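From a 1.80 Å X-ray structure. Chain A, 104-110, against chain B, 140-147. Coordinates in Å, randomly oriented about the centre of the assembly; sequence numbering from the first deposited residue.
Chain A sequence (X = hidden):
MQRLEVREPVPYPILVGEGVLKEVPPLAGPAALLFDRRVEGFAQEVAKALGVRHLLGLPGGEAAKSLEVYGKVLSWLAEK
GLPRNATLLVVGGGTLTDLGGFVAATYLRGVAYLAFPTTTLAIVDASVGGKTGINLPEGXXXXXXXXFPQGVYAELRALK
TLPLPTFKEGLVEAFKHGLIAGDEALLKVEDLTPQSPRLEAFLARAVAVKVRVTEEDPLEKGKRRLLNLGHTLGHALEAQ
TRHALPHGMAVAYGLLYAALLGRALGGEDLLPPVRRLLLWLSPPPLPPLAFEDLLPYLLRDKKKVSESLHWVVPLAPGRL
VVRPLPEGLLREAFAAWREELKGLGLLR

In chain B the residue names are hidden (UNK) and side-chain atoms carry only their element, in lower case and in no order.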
# COMPACT_ATOMS: atom_id res chain seq x y z
N ALA A 104 -5.29 -4.47 5.82
CA ALA A 104 -4.07 -4.90 6.51
C ALA A 104 -2.83 -4.28 5.88
O ALA A 104 -1.88 -3.90 6.58
CB ALA A 104 -3.95 -6.42 6.48
N ALA A 105 -2.82 -4.19 4.55
CA ALA A 105 -1.68 -3.62 3.85
C ALA A 105 -1.45 -2.15 4.13
O ALA A 105 -0.32 -1.67 4.02
CB ALA A 105 -1.84 -3.83 2.34
N THR A 106 -2.50 -1.44 4.52
CA THR A 106 -2.38 -0.01 4.73
C THR A 106 -2.60 0.54 6.13
O THR A 106 -2.21 1.68 6.40
CB THR A 106 -3.31 0.73 3.75
OG1 THR A 106 -4.66 0.30 3.96
CG2 THR A 106 -2.90 0.42 2.30
N TYR A 107 -3.23 -0.23 7.01
CA TYR A 107 -3.45 0.23 8.38
C TYR A 107 -2.06 0.38 9.01
O TYR A 107 -1.29 -0.58 9.04
CB TYR A 107 -4.28 -0.79 9.17
CG TYR A 107 -4.53 -0.38 10.61
CD1 TYR A 107 -5.27 0.77 10.90
CD2 TYR A 107 -4.00 -1.11 11.67
CE1 TYR A 107 -5.47 1.18 12.22
CE2 TYR A 107 -4.20 -0.71 13.00
CZ TYR A 107 -4.93 0.44 13.26
OH TYR A 107 -5.13 0.86 14.56
N LEU A 108 -1.75 1.58 9.49
CA LEU A 108 -0.45 1.88 10.09
C LEU A 108 0.69 1.51 9.14
O LEU A 108 1.80 1.19 9.55
CB LEU A 108 -0.28 1.14 11.42
CG LEU A 108 -1.34 1.46 12.48
CD1 LEU A 108 -1.10 0.64 13.74
CD2 LEU A 108 -1.31 2.95 12.80
N ARG A 109 0.39 1.59 7.84
CA ARG A 109 1.31 1.28 6.76
C ARG A 109 1.61 -0.21 6.64
O ARG A 109 2.60 -0.60 6.02
CB ARG A 109 2.62 2.08 6.88
CG ARG A 109 2.40 3.60 6.95
CD ARG A 109 3.66 4.37 6.57
NE ARG A 109 3.48 5.81 6.72
CZ ARG A 109 3.72 6.49 7.84
NH1 ARG A 109 4.16 5.86 8.92
NH2 ARG A 109 3.53 7.81 7.87
N GLY A 110 0.76 -1.04 7.23
CA GLY A 110 0.94 -2.47 7.10
C GLY A 110 1.04 -3.33 8.34
O GLY A 110 1.95 -3.15 9.15
N UNK B 140 -4.21 11.27 13.12
CA UNK B 140 -3.40 11.54 11.94
C UNK B 140 -2.42 10.41 11.61
O UNK B 140 -1.95 9.69 12.50
c UNK B 140 -3.46 14.10 12.15
c UNK B 140 -2.59 15.35 12.08
c UNK B 140 -2.60 12.84 12.12
c UNK B 140 -3.42 16.61 12.20
n UNK B 140 -4.07 16.71 13.54
N UNK B 141 -2.14 10.26 10.32
CA UNK B 141 -1.20 9.25 9.84
C UNK B 141 -1.46 7.84 10.36
O UNK B 141 -0.53 7.16 10.83
c UNK B 141 0.22 9.68 10.20
n UNK B 141 0.98 11.94 10.66
o UNK B 141 0.38 11.42 8.56
c UNK B 141 0.53 11.09 9.74
N UNK B 142 -2.70 7.38 10.27
CA UNK B 142 -3.02 6.03 10.72
C UNK B 142 -3.21 5.07 9.56
O UNK B 142 -3.41 3.87 9.76
c UNK B 142 -4.17 6.83 12.90
c UNK B 142 -4.27 6.04 11.59
c UNK B 142 -3.05 6.26 13.75
c UNK B 142 -5.50 6.76 13.64
N UNK B 143 -3.14 5.60 8.34
CA UNK B 143 -3.30 4.79 7.13
C UNK B 143 -2.21 5.20 6.15
O UNK B 143 -1.95 6.39 5.99
c UNK B 143 -5.80 4.77 7.45
c UNK B 143 -4.82 4.17 5.22
c UNK B 143 -4.68 5.05 6.46
N UNK B 144 -1.57 4.25 5.50
CA UNK B 144 -0.54 4.65 4.56
C UNK B 144 0.26 3.51 3.97
O UNK B 144 -0.19 2.37 3.96
N UNK B 145 1.45 3.83 3.48
CA UNK B 145 2.31 2.81 2.89
C UNK B 145 3.73 3.33 2.75
O UNK B 145 3.97 4.54 2.69
c UNK B 145 1.79 2.43 1.51
N UNK B 146 4.68 2.41 2.72
CA UNK B 146 6.05 2.82 2.49
C UNK B 146 6.16 2.65 0.98
O UNK B 146 6.04 1.54 0.45
c UNK B 146 7.04 1.92 3.23
c UNK B 146 7.85 3.47 6.59
c UNK B 146 7.09 2.69 7.45
c UNK B 146 6.32 1.38 5.58
c UNK B 146 6.33 1.64 6.94
c UNK B 146 7.08 2.16 4.70
c UNK B 146 7.84 3.20 5.22
N UNK B 147 6.35 3.77 0.29
CA UNK B 147 6.45 3.78 -1.16
C UNK B 147 7.42 4.90 -1.47
O UNK B 147 7.16 6.07 -1.19
n UNK B 147 5.52 2.84 -3.94
c UNK B 147 5.30 2.98 -5.23
c UNK B 147 5.07 4.06 -1.77
n UNK B 147 4.66 4.12 -5.42
c UNK B 147 4.47 4.73 -4.21
c UNK B 147 5.01 3.93 -3.26
O HOH W 1 3.85 -0.20 3.39
O HOH W 2 0.86 9.57 6.63

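Position 140 carries four carbons in an unbranched row that ends in a nitrogen. The side chain is out of reach of chain A. A long aliphatic chain with a terminal amine is lysine, Lys B140.

Position 141 has two side-chain carbons, the second carrying one oxygen and one nitrogen. Its CB lies 4.5 Å from NH2 of Arg A109. Water 2 sits between the two residues, donating to the side-chain oxygen and held only weakly by NH2 of Arg A109. One oxygen and one nitrogen on the same carbon make an amide, and two carbons make it the short one. This is Asn B141.

Position 142 has four carbons, forked at the second. One branch end lies 3.9 Å from CD2 of Leu A108. A fork at the second carbon, with no further atoms, gives leucine, Leu B142. The backbone also bonds: N of Leu A108 donates to O of Leu B142 at 2.8 Å, with a nearly straight angle. The same oxygen lies 3.8 Å from CD1 of Tyr A107.

Position 143 has three carbons, with two attached directly to CB. CA-to-CB points away from chain A overall, yet one of the branches lies 4.0 Å from CB of Thr A106. Branching at CB with carbon alone gives valine, Val B143. Its CA lies 3.4 Å from O of Thr A106, a CA-H...O contact.

Position 144 has no side-chain atoms, so it is glycine, Gly B144. Its N donates to O of Thr A106 at 2.8 Å. Its O receives CA-H...O contacts from CA of Thr A106 at 3.3 Å and from CA of Arg A109 at 3.4 Å. An ideal CB here would fall 3.3 Å from CG of Arg A109, which is tight.

Position 145 has a single carbon, its CA-to-CB bond pointing away from chain A. That is alanine, Ala B145. Its backbone makes the contact, with N lying 3.6 Å from CG of Arg A109.

Position 146 has one carbon followed by a ring of six carbons. CD of Arg A109 sits over one face of the ring, 4.0 Å from its centroid, in a CH-pi contact. No oxygen is attached to the ring, so this is phenylalanine, Phe B146. The charged end of Arg A109 is farther off and adds at most a weak attraction. Water 1 accepts from N of Phe B146 and donates to O of Arg A109.

Position 147 has one carbon and a five-membered ring of three carbons and two nitrogens. It does not reach chain A. This is histidine, His B147.

The contact works through a single backbone bridge between Tyr A107 and Val B143, closed by the two hydrogen bonds. Two overlapping turns, Thr A106 to Arg A109 and Tyr A107 to Gly A110, carry chain A past the bridge. Arg A109, the residue most covered by chain B, then packs along Gly B144, Ala B145 and Phe B146. The leucine pair adds an apolar contact.

Chain B 140-147: KNLVGAFH
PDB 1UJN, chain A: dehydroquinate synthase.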